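Local atomic coordinates of glucanase (Clostridium thermocellum, PDB entry 5GXX), a protein that probably hydrolyses internal beta-1,4-glucosidic bonds of cellulose as a family 9 endoglucanase of a cellulosome-forming bacterium. Residues D53-N58 with A117-W122; D77-S82 with R424-Y429; Y110-G115 with M132-F137. The protein carries 1 engineered substitution. All blocks are in the same frame, centred on the assembly; numbering follows the deposited sequence.

Contact 1: D53-N58 with A117-W122; sequences DHVKFN and ADHKWW
Asp-53 and His-119 meet beside a pocket occupied by a Tris molecule, which lies about 3 Å from the His-119 side chain. Asp-53 closes the Asp-Ala-Gly-Asp run characteristic of glycoside hydrolase family 9, and His-119 stands in the last turn of helix 115-120. The imidazole gives NE2-H to Asp-53 OD2 at 2.7 Å, 164° at the hydrogen. The bond lies close to the ring plane but reaches the carboxylate on its anti side, and the two planes are turned 48° apart. The other carboxylate oxygen, Asp-53 OD1, takes the backbone N-H of Ala-51, which holds the acid's rotation from its own chain.

Asp-118 grips the next peptide. With CG opposite its backbone N (chi1 -169°), its carboxylate leaves the helix toward the loop, and OD1 accepts the His-54 N-H on the syn side at 2.9 Å. Its second oxygen, OD2, lies 3.3 Å from His-54 CB. Aspartate holds its carboxylate close to the helix, which matches the short gap to the His-54 N-H, and this bond satisfies the buried OD1. Val-55 supplies the apolar part: its CG2 methyl packs 3.5 Å from Asp-118 CB, while CG1 lies over the centre of the Phe-57 ring.

The His-54 ring is fixed at both nitrogens. Water 1 joins His-54 ND1, at 2.9 Å, to the carbonyl Asp-118 O, and NE2 is bonded to the Thr-365 hydroxyl. Trp-121 presents its edge to the same imidazole, with CZ3 4.4 Å from ND1. The Asp-Ala-Gly-Asp loop is thus fastened to helix 115-120 by two direct hydrogen bonds beside the Tris pocket, consistent with the active-site cleft of a family 9 cellulase.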
loop_
_atom_site.group_PDB
_atom_site.type_symbol
_atom_site.label_atom_id
_atom_site.label_comp_id
_atom_site.label_asym_id
_atom_site.label_seq_id
_atom_site.Cartn_x
_atom_site.Cartn_y
_atom_site.Cartn_z
ATOM N N ASP A 53 21.202 20.859 -8.554
ATOM C CA ASP A 53 19.873 21.072 -8.003
ATOM C C ASP A 53 19.118 22.109 -8.819
ATOM O O ASP A 53 19.526 22.492 -9.912
ATOM C CB ASP A 53 19.982 21.520 -6.536
ATOM C CG ASP A 53 20.711 22.841 -6.368
ATOM O OD1 ASP A 53 21.312 23.302 -7.365
ATOM O OD2 ASP A 53 20.657 23.426 -5.249
ATOM N N HIS A 54 18.002 22.588 -8.283
ATOM C CA HIS A 54 17.202 23.546 -9.029
ATOM C C HIS A 54 16.862 24.817 -8.245
ATOM O O HIS A 54 15.945 25.563 -8.592
ATOM C CB HIS A 54 15.966 22.864 -9.639
ATOM C CG HIS A 54 16.322 21.704 -10.517
ATOM N ND1 HIS A 54 16.141 20.391 -10.147
ATOM C CD2 HIS A 54 16.950 21.672 -11.718
ATOM C CE1 HIS A 54 16.605 19.597 -11.097
ATOM N NE2 HIS A 54 17.106 20.350 -12.059
ATOM N N VAL A 55 17.627 25.087 -7.197
ATOM C CA VAL A 55 17.463 26.322 -6.446
ATOM C C VAL A 55 18.209 27.458 -7.135
ATOM O O VAL A 55 19.294 27.243 -7.677
ATOM C CB VAL A 55 17.988 26.170 -5.006
ATOM C CG1 VAL A 55 17.717 27.449 -4.189
ATOM C CG2 VAL A 55 17.333 24.985 -4.324
ATOM N N LYS A 56 17.628 28.656 -7.115
ATOM C CA LYS A 56 18.331 29.875 -7.494
ATOM C C LYS A 56 18.787 30.540 -6.190
ATOM O O LYS A 56 17.997 31.108 -5.421
ATOM C CB LYS A 56 17.456 30.771 -8.391
ATOM C CG LYS A 56 16.868 30.078 -9.615
ATOM C CD LYS A 56 16.048 31.065 -10.443
ATOM C CE LYS A 56 15.235 30.350 -11.483
ATOM N NZ LYS A 56 14.433 31.352 -12.226
ATOM N N PHE A 57 20.079 30.413 -5.901
ATOM C CA PHE A 57 20.694 30.985 -4.705
ATOM C C PHE A 57 21.463 32.228 -5.127
ATOM O O PHE A 57 22.534 32.103 -5.717
ATOM C CB PHE A 57 21.694 30.030 -4.048
ATOM C CG PHE A 57 21.085 28.914 -3.231
ATOM C CD1 PHE A 57 20.417 29.182 -2.046
ATOM C CD2 PHE A 57 21.317 27.579 -3.570
ATOM C CE1 PHE A 57 19.930 28.134 -1.260
ATOM C CE2 PHE A 57 20.833 26.521 -2.801
ATOM C CZ PHE A 57 20.135 26.802 -1.625
ATOM N N ASN A 58 20.949 33.419 -4.852
ATOM C CA ASN A 58 21.519 34.619 -5.459
ATOM C C ASN A 58 22.941 34.965 -5.040
ATOM O O ASN A 58 23.630 35.629 -5.808
ATOM C CB ASN A 58 20.646 35.859 -5.204
ATOM C CG ASN A 58 19.408 35.923 -6.077
ATOM O OD1 ASN A 58 18.854 34.894 -6.462
ATOM N ND2 ASN A 58 18.985 37.147 -6.412
ATOM N N ALA A 117 13.445 21.125 0.366
ATOM C CA ALA A 117 12.450 20.579 -0.553
ATOM C C ALA A 117 13.054 20.224 -1.912
ATOM O O ALA A 117 12.814 19.135 -2.435
ATOM C CB ALA A 117 11.281 21.556 -0.725
ATOM N N ASP A 118 13.848 21.136 -2.467
ATOM C CA ASP A 118 14.494 20.902 -3.762
ATOM C C ASP A 118 15.408 19.664 -3.731
ATOM O O ASP A 118 15.343 18.796 -4.608
ATOM C CB ASP A 118 15.240 22.177 -4.184
ATOM C CG ASP A 118 15.721 22.139 -5.627
ATOM O OD1 ASP A 118 16.786 21.516 -5.872
ATOM O OD2 ASP A 118 15.018 22.719 -6.484
ATOM N N HIS A 119 16.268 19.585 -2.723
ATOM C CA HIS A 119 17.293 18.551 -2.655
ATOM C C HIS A 119 16.743 17.172 -2.351
ATOM O O HIS A 119 17.363 16.165 -2.693
ATOM C CB HIS A 119 18.358 18.965 -1.637
ATOM C CG HIS A 119 19.155 20.145 -2.090
ATOM N ND1 HIS A 119 20.229 20.632 -1.381
ATOM C CD2 HIS A 119 19.041 20.923 -3.192
ATOM C CE1 HIS A 119 20.740 21.669 -2.022
ATOM N NE2 HIS A 119 20.044 21.859 -3.128
ATOM N N LYS A 120 15.549 17.116 -1.767
ATOM C CA LYS A 120 14.975 15.817 -1.429
ATOM C C LYS A 120 14.553 15.020 -2.666
ATOM O O LYS A 120 14.422 13.795 -2.615
ATOM C CB LYS A 120 13.790 16.042 -0.494
ATOM C CG LYS A 120 13.385 14.838 0.314
ATOM C CD LYS A 120 12.258 15.243 1.266
ATOM C CE LYS A 120 11.373 14.061 1.641
ATOM N NZ LYS A 120 12.172 12.846 1.984
ATOM N N TRP A 121 14.384 15.711 -3.792
ATOM C CA TRP A 121 13.867 15.101 -5.015
ATOM C C TRP A 121 14.967 15.071 -6.073
ATOM O O TRP A 121 15.721 16.038 -6.210
ATOM C CB TRP A 121 12.664 15.900 -5.526
ATOM C CG TRP A 121 12.078 15.417 -6.827
ATOM C CD1 TRP A 121 11.255 14.343 -7.012
ATOM C CD2 TRP A 121 12.272 16.004 -8.118
ATOM N NE1 TRP A 121 10.915 14.231 -8.343
ATOM C CE2 TRP A 121 11.531 15.235 -9.045
ATOM C CE3 TRP A 121 13.006 17.107 -8.582
ATOM C CZ2 TRP A 121 11.490 15.532 -10.409
ATOM C CZ3 TRP A 121 12.962 17.401 -9.936
ATOM C CH2 TRP A 121 12.205 16.619 -10.833
ATOM N N TRP A 122 15.016 13.972 -6.817
ATOM C CA TRP A 122 16.030 13.723 -7.843
ATOM C C TRP A 122 15.297 13.569 -9.180
ATOM O O TRP A 122 14.568 12.604 -9.390
ATOM C CB TRP A 122 16.864 12.470 -7.520
ATOM C CG TRP A 122 18.139 12.421 -8.330
ATOM C CD1 TRP A 122 18.321 11.812 -9.539
ATOM C CD2 TRP A 122 19.380 13.062 -8.014
ATOM N NE1 TRP A 122 19.616 12.000 -9.980
ATOM C CE2 TRP A 122 20.284 12.775 -9.063
ATOM C CE3 TRP A 122 19.827 13.841 -6.936
ATOM C CZ2 TRP A 122 21.607 13.234 -9.061
ATOM C CZ3 TRP A 122 21.137 14.298 -6.940
ATOM C CH2 TRP A 122 21.996 14.024 -8.005
HETATM O O HOH W 1 15.949 19.354 -7.437
#

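Contact 2: D77-S82 with R424-Y429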
loop_
_atom_site.group_PDB
_atom_site.type_symbol
_atom_site.label_atom_id
_atom_site.label_comp_id
_atom_site.label_asym_id
_atom_site.label_seq_id
_atom_site.Cartn_x
_atom_site.Cartn_y
_atom_site.Cartn_z
ATOM N N ASP A 77 39.739 40.940 -24.291
ATOM C CA ASP A 77 40.426 41.291 -25.537
ATOM C C ASP A 77 41.478 40.270 -25.940
ATOM O O ASP A 77 41.856 40.188 -27.108
ATOM C CB ASP A 77 41.146 42.631 -25.395
ATOM C CG ASP A 77 40.197 43.808 -25.343
ATOM O OD1 ASP A 77 39.098 43.733 -25.935
ATOM O OD2 ASP A 77 40.579 44.811 -24.706
ATOM N N ASP A 78 41.972 39.522 -24.960
ATOM C CA ASP A 78 43.134 38.668 -25.165
ATOM C C ASP A 78 42.780 37.259 -25.640
ATOM O O ASP A 78 43.671 36.458 -25.923
ATOM C CB ASP A 78 43.980 38.631 -23.888
ATOM C CG ASP A 78 44.497 39.998 -23.493
ATOM O OD1 ASP A 78 44.914 40.756 -24.398
ATOM O OD2 ASP A 78 44.497 40.314 -22.281
ATOM N N ILE A 79 41.487 36.967 -25.732
ATOM C CA ILE A 79 41.006 35.619 -26.021
ATOM C C ILE A 79 40.221 35.484 -27.321
ATOM O O ILE A 79 39.447 34.539 -27.482
ATOM C CB ILE A 79 40.086 35.080 -24.896
ATOM C CG1 ILE A 79 38.821 35.938 -24.767
ATOM C CG2 ILE A 79 40.837 35.010 -23.560
ATOM C CD1 ILE A 79 37.647 35.236 -24.108
ATOM N N GLU A 80 40.390 36.408 -28.261
ATOM C CA GLU A 80 39.517 36.327 -29.430
ATOM C C GLU A 80 39.795 35.138 -30.360
ATOM O O GLU A 80 38.882 34.637 -31.017
ATOM C CB GLU A 80 39.308 37.683 -30.107
ATOM C CG GLU A 80 38.013 38.357 -29.622
ATOM C CD GLU A 80 38.022 39.871 -29.775
ATOM O OE1 GLU A 80 38.811 40.396 -30.592
ATOM O OE2 GLU A 80 37.232 40.546 -29.081
ATOM N N ALA A 81 41.035 34.661 -30.346
ATOM C CA ALA A 81 41.449 33.461 -31.075
ATOM C C ALA A 81 40.755 32.178 -30.610
ATOM O O ALA A 81 40.494 31.291 -31.423
ATOM C CB ALA A 81 42.953 33.299 -31.009
ATOM N N SER A 82 40.466 32.071 -29.314
ATOM C CA SER A 82 39.675 30.961 -28.775
ATOM C C SER A 82 38.244 30.937 -29.307
ATOM O O SER A 82 37.577 29.903 -29.239
ATOM C CB SER A 82 39.610 31.045 -27.249
ATOM O OG SER A 82 38.809 32.141 -26.841
ATOM N N ARG A 424 43.063 33.332 -19.072
ATOM C CA ARG A 424 44.474 33.704 -19.026
ATOM C C ARG A 424 45.350 32.712 -19.792
ATOM O O ARG A 424 46.254 33.107 -20.545
ATOM C CB ARG A 424 44.940 33.800 -17.568
ATOM C CG ARG A 424 46.423 34.121 -17.390
ATOM C CD ARG A 424 46.831 35.384 -18.155
ATOM N NE ARG A 424 48.220 35.703 -17.844
ATOM C CZ ARG A 424 49.263 35.033 -18.340
ATOM N NH1 ARG A 424 49.104 34.030 -19.203
ATOM N NH2 ARG A 424 50.492 35.375 -17.969
ATOM N N LEU A 425 45.091 31.418 -19.615
ATOM C CA LEU A 425 45.962 30.422 -20.227
ATOM C C LEU A 425 45.760 30.314 -21.735
ATOM O O LEU A 425 46.730 30.148 -22.484
ATOM C CB LEU A 425 45.818 29.080 -19.512
ATOM C CG LEU A 425 46.586 29.080 -18.187
ATOM C CD1 LEU A 425 46.011 28.043 -17.225
ATOM C CD2 LEU A 425 48.098 28.889 -18.396
ATOM N N THR A 426 44.522 30.428 -22.203
ATOM C CA THR A 426 44.310 30.371 -23.646
ATOM C C THR A 426 44.834 31.646 -24.297
ATOM O O THR A 426 45.364 31.592 -25.411
ATOM C CB THR A 426 42.858 30.062 -24.049
ATOM O OG1 THR A 426 42.815 29.732 -25.444
ATOM C CG2 THR A 426 41.950 31.245 -23.800
ATOM N N ALA A 427 44.738 32.773 -23.599
ATOM C CA ALA A 427 45.330 34.006 -24.106
ATOM C C ALA A 427 46.804 33.791 -24.414
ATOM O O ALA A 427 47.304 34.221 -25.462
ATOM C CB ALA A 427 45.165 35.127 -23.086
ATOM N N GLU A 428 47.508 33.106 -23.524
ATOM C CA GLU A 428 48.936 32.896 -23.739
ATOM C C GLU A 428 49.236 31.782 -24.744
ATOM O O GLU A 428 50.097 31.938 -25.621
ATOM C CB GLU A 428 49.604 32.583 -22.405
ATOM C CG GLU A 428 51.072 32.186 -22.537
ATOM C CD GLU A 428 51.796 32.143 -21.208
ATOM O OE1 GLU A 428 51.141 32.182 -20.156
ATOM O OE2 GLU A 428 53.036 32.034 -21.196
ATOM N N TYR A 429 48.539 30.660 -24.624
ATOM C CA TYR A 429 48.940 29.468 -25.367
ATOM C C TYR A 429 48.115 29.219 -26.616
ATOM O O TYR A 429 48.467 28.368 -27.429
ATOM C CB TYR A 429 48.932 28.242 -24.460
ATOM C CG TYR A 429 49.971 28.347 -23.371
ATOM C CD1 TYR A 429 51.323 28.168 -23.659
ATOM C CD2 TYR A 429 49.624 28.681 -22.063
ATOM C CE1 TYR A 429 52.282 28.277 -22.665
ATOM C CE2 TYR A 429 50.577 28.775 -21.056
ATOM C CZ TYR A 429 51.911 28.574 -21.364
ATOM O OH TYR A 429 52.874 28.688 -20.379
HETATM O O HOH W 2 46.334 36.865 -26.301
HETATM O O HOH W 3 42.937 33.115 -27.153
#
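Ile-79 and Ala-427 bring their CA atoms to 5.0 Å where the connection between helices 58-75 and 85-101 lies against helix 412-429, within the helical (alpha/alpha)6 barrel fold of family 9 catalytic domains. No direct hydrogen bond crosses the contact. So close an approach suits alanine: its lone methyl meets both Asp-78 O and Asp-78 CB, the latter at 3.8 Å, and Ala-427 CA makes a C-H...O contact with the same carbonyl. Water 2 adds a polar bridge, donating to Asp-78 O at 2.7 Å and to Ala-427 O at 2.9 Å.

Deeper in, Ile-79 and Thr-426 cross at about a right angle, their CG2 methyls 3.9 Å apart. Threonine serves two ends here: the methyl goes to the apolar side, while OG1 bonds to the carbonyl of Gly-430 just past the segment. Leu-11 of helix 7-20 touches both Thr-426 and Ser-82, so helix 7-20 also packs against this end. Ser-82 turns its hydroxyl back on its own chain, OG lying between backbone N and carbonyl carbon (chi1 70°), and donates to Ile-79 O in the carbonyl plane at 2.6 Å.

Contact 3: Y110-G115 with M132-F137; sequences YQIGDG and MTRPYF
Strand pairing joins Tyr-110, Gln-111 and Ile-112 to Tyr-136 and Phe-137 in a small antiparallel sheet of the family 9 catalytic domain. Strand 108-112 is its middle member, lying between 56-57 and 136-139. Gln-111 and Phe-137 form a hydrogen-bonded pair, Ile-112 and Tyr-136 a non-hydrogen-bonded one. Phe-137 bonds to two successive residues, accepting Tyr-110 N-H on its O at 2.8 Å and giving its own N-H to Gln-111 O at 3.1 Å. With Tyr-110 at a psi of -2°, this has the form of a classic beta bulge. Beyond the regular pairs, Gly-113 N donates to Pro-135 O at 2.9 Å. The backbone of Gly-113 (phi 98°) would jam a CB against the preceding carbonyl, so glycine fits.

Phe-137 makes the largest single contribution. Its CB lies over one face of the Tyr-110 ring, 4.2 Å from the centroid, in a CH-pi contact. Its own ring runs alongside Gln-111, pointing the same way, with CD1 3.7 Å from Gln-111 CB. The glutamine chain, with CG opposite its backbone N (chi1 -173°), extends beside that ring until NE2 reaches Gly-113 O at 2.9 Å; NE2 also bonds to Ala-186 O, so both partners fix the amide. A long polar side chain thus offers its methylenes to the phenyl ring and its amide to the carbonyls.

On the other face, Ile-112 CD1 packs against Tyr-136 CB, and Ile-112 CG2 touches NH2 of Arg-134, whose main partner is Asp-42. Asp-114 caps the following helix through OD1 to Ala-117 N, while its CB meets Pro-135 CG at 3.9 Å.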
loop_
_atom_site.group_PDB
_atom_site.type_symbol
_atom_site.label_atom_id
_atom_site.label_comp_id
_atom_site.label_asym_id
_atom_site.label_seq_id
_atom_site.Cartn_x
_atom_site.Cartn_y
_atom_site.Cartn_z
ATOM N N TYR A 110 15.815 37.232 -3.384
ATOM C CA TYR A 110 17.176 36.700 -3.223
ATOM C C TYR A 110 17.293 35.185 -3.302
ATOM O O TYR A 110 18.398 34.646 -3.206
ATOM C CB TYR A 110 17.818 37.229 -1.931
ATOM C CG TYR A 110 17.325 36.629 -0.625
ATOM C CD1 TYR A 110 16.226 37.170 0.051
ATOM C CD2 TYR A 110 17.988 35.548 -0.034
ATOM C CE1 TYR A 110 15.797 36.627 1.265
ATOM C CE2 TYR A 110 17.561 34.992 1.169
ATOM C CZ TYR A 110 16.468 35.548 1.822
ATOM O OH TYR A 110 16.041 35.000 3.014
ATOM N N GLN A 111 16.168 34.496 -3.460
ATOM C CA GLN A 111 16.179 33.055 -3.619
ATOM C C GLN A 111 14.910 32.576 -4.304
ATOM O O GLN A 111 13.825 33.099 -4.053
ATOM C CB GLN A 111 16.342 32.380 -2.254
ATOM C CG GLN A 111 16.530 30.876 -2.312
ATOM C CD GLN A 111 17.017 30.294 -1.010
ATOM O OE1 GLN A 111 17.928 30.820 -0.374
ATOM N NE2 GLN A 111 16.432 29.170 -0.627
ATOM N N ILE A 112 15.032 31.578 -5.175
ATOM C CA ILE A 112 13.865 30.882 -5.719
ATOM C C ILE A 112 14.034 29.404 -5.413
ATOM O O ILE A 112 15.040 28.801 -5.769
ATOM C CB ILE A 112 13.692 31.030 -7.251
ATOM C CG1 ILE A 112 13.644 32.492 -7.725
ATOM C CG2 ILE A 112 12.458 30.243 -7.746
ATOM C CD1 ILE A 112 12.474 33.324 -7.230
ATOM N N GLY A 113 13.061 28.815 -4.728
ATOM C CA GLY A 113 13.171 27.429 -4.311
ATOM C C GLY A 113 13.621 27.285 -2.866
ATOM O O GLY A 113 14.374 28.110 -2.331
ATOM N N ASP A 114 13.130 26.219 -2.244
ATOM C CA ASP A 114 13.435 25.842 -0.873
ATOM C C ASP A 114 14.499 24.763 -0.948
ATOM O O ASP A 114 14.280 23.729 -1.572
ATOM C CB ASP A 114 12.161 25.273 -0.235
ATOM C CG ASP A 114 12.349 24.869 1.221
ATOM O OD1 ASP A 114 13.024 23.855 1.503
ATOM O OD2 ASP A 114 11.759 25.535 2.098
ATOM N N GLY A 115 15.647 25.027 -0.332
ATOM C CA GLY A 115 16.796 24.122 -0.381
ATOM C C GLY A 115 16.455 22.688 -0.022
ATOM O O GLY A 115 16.746 21.752 -0.776
ATOM N N MET A 132 6.562 19.582 -7.088
ATOM C CA MET A 132 6.454 20.566 -6.014
ATOM C C MET A 132 6.212 21.979 -6.538
ATOM O O MET A 132 6.422 22.265 -7.718
ATOM C CB MET A 132 7.712 20.540 -5.145
ATOM C CG MET A 132 8.933 21.195 -5.804
ATOM S SD MET A 132 10.495 20.905 -4.953
ATOM C CE MET A 132 10.849 19.198 -5.338
ATOM N N THR A 133 5.790 22.850 -5.626
ATOM C CA THR A 133 5.547 24.268 -5.886
ATOM C C THR A 133 6.628 25.097 -5.193
ATOM O O THR A 133 6.877 24.962 -3.993
ATOM C CB THR A 133 4.127 24.689 -5.426
ATOM O OG1 THR A 133 3.172 23.874 -6.112
ATOM C CG2 THR A 133 3.838 26.140 -5.780
ATOM N N ARG A 134 7.283 25.947 -5.971
ATOM C CA ARG A 134 8.506 26.585 -5.517
ATOM C C ARG A 134 8.267 27.969 -4.919
ATOM O O ARG A 134 7.735 28.862 -5.591
ATOM C CB ARG A 134 9.480 26.705 -6.692
ATOM C CG ARG A 134 9.990 25.362 -7.151
ATOM C CD ARG A 134 10.379 25.354 -8.627
ATOM N NE ARG A 134 11.396 26.319 -9.048
ATOM C CZ ARG A 134 12.704 26.184 -8.833
ATOM N NH1 ARG A 134 13.166 25.150 -8.143
ATOM N NH2 ARG A 134 13.550 27.098 -9.303
ATOM N N PRO A 135 8.705 28.165 -3.667
ATOM C CA PRO A 135 8.567 29.484 -3.069
ATOM C C PRO A 135 9.606 30.492 -3.564
ATOM O O PRO A 135 10.559 30.128 -4.261
ATOM C CB PRO A 135 8.799 29.207 -1.583
ATOM C CG PRO A 135 9.760 28.080 -1.586
ATOM C CD PRO A 135 9.290 27.197 -2.720
ATOM N N TYR A 136 9.430 31.754 -3.203
ATOM C CA TYR A 136 10.487 32.742 -3.363
ATOM C C TYR A 136 10.710 33.458 -2.038
ATOM O O TYR A 136 9.907 33.328 -1.098
ATOM C CB TYR A 136 10.173 33.713 -4.495
ATOM C CG TYR A 136 8.982 34.617 -4.257
ATOM C CD1 TYR A 136 9.160 35.863 -3.657
ATOM C CD2 TYR A 136 7.695 34.247 -4.649
ATOM C CE1 TYR A 136 8.092 36.720 -3.441
ATOM C CE2 TYR A 136 6.614 35.099 -4.427
ATOM C CZ TYR A 136 6.831 36.330 -3.824
ATOM O OH TYR A 136 5.776 37.196 -3.608
ATOM N N PHE A 137 11.820 34.186 -1.973
ATOM C CA PHE A 137 12.253 34.836 -0.748
ATOM C C PHE A 137 12.718 36.252 -1.053
ATOM O O PHE A 137 13.428 36.485 -2.032
ATOM C CB PHE A 137 13.361 33.999 -0.094
ATOM C CG PHE A 137 12.939 32.590 0.183
ATOM C CD1 PHE A 137 13.044 31.608 -0.799
ATOM C CD2 PHE A 137 12.387 32.253 1.411
ATOM C CE1 PHE A 137 12.624 30.302 -0.565
ATOM C CE2 PHE A 137 11.961 30.953 1.663
ATOM C CZ PHE A 137 12.079 29.972 0.678
#

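From the N terminus, the chain first passes 53-58 and, after helix 58-75, 77-82. It then runs through 110-115 straight into 117-122, where contact 1 closes. Contact 3 closes soon afterwards at 132-137, so contacts 1 and 3 cross. Contact 2 is completed only at 424-429; it crosses contact 1 and encloses the whole of contact 3. Contacts 1 and 3 share one sheet: Lys-56 N to Ile-112 O pairs two strands, while Arg-134 NH1 to His-54 O ties the loops before strands 136-139 and 56-57. Contact 2, its centre 35 Å from that of contact 1, ties the loop between helices 58-75 and 85-101 to the late helix 412-429.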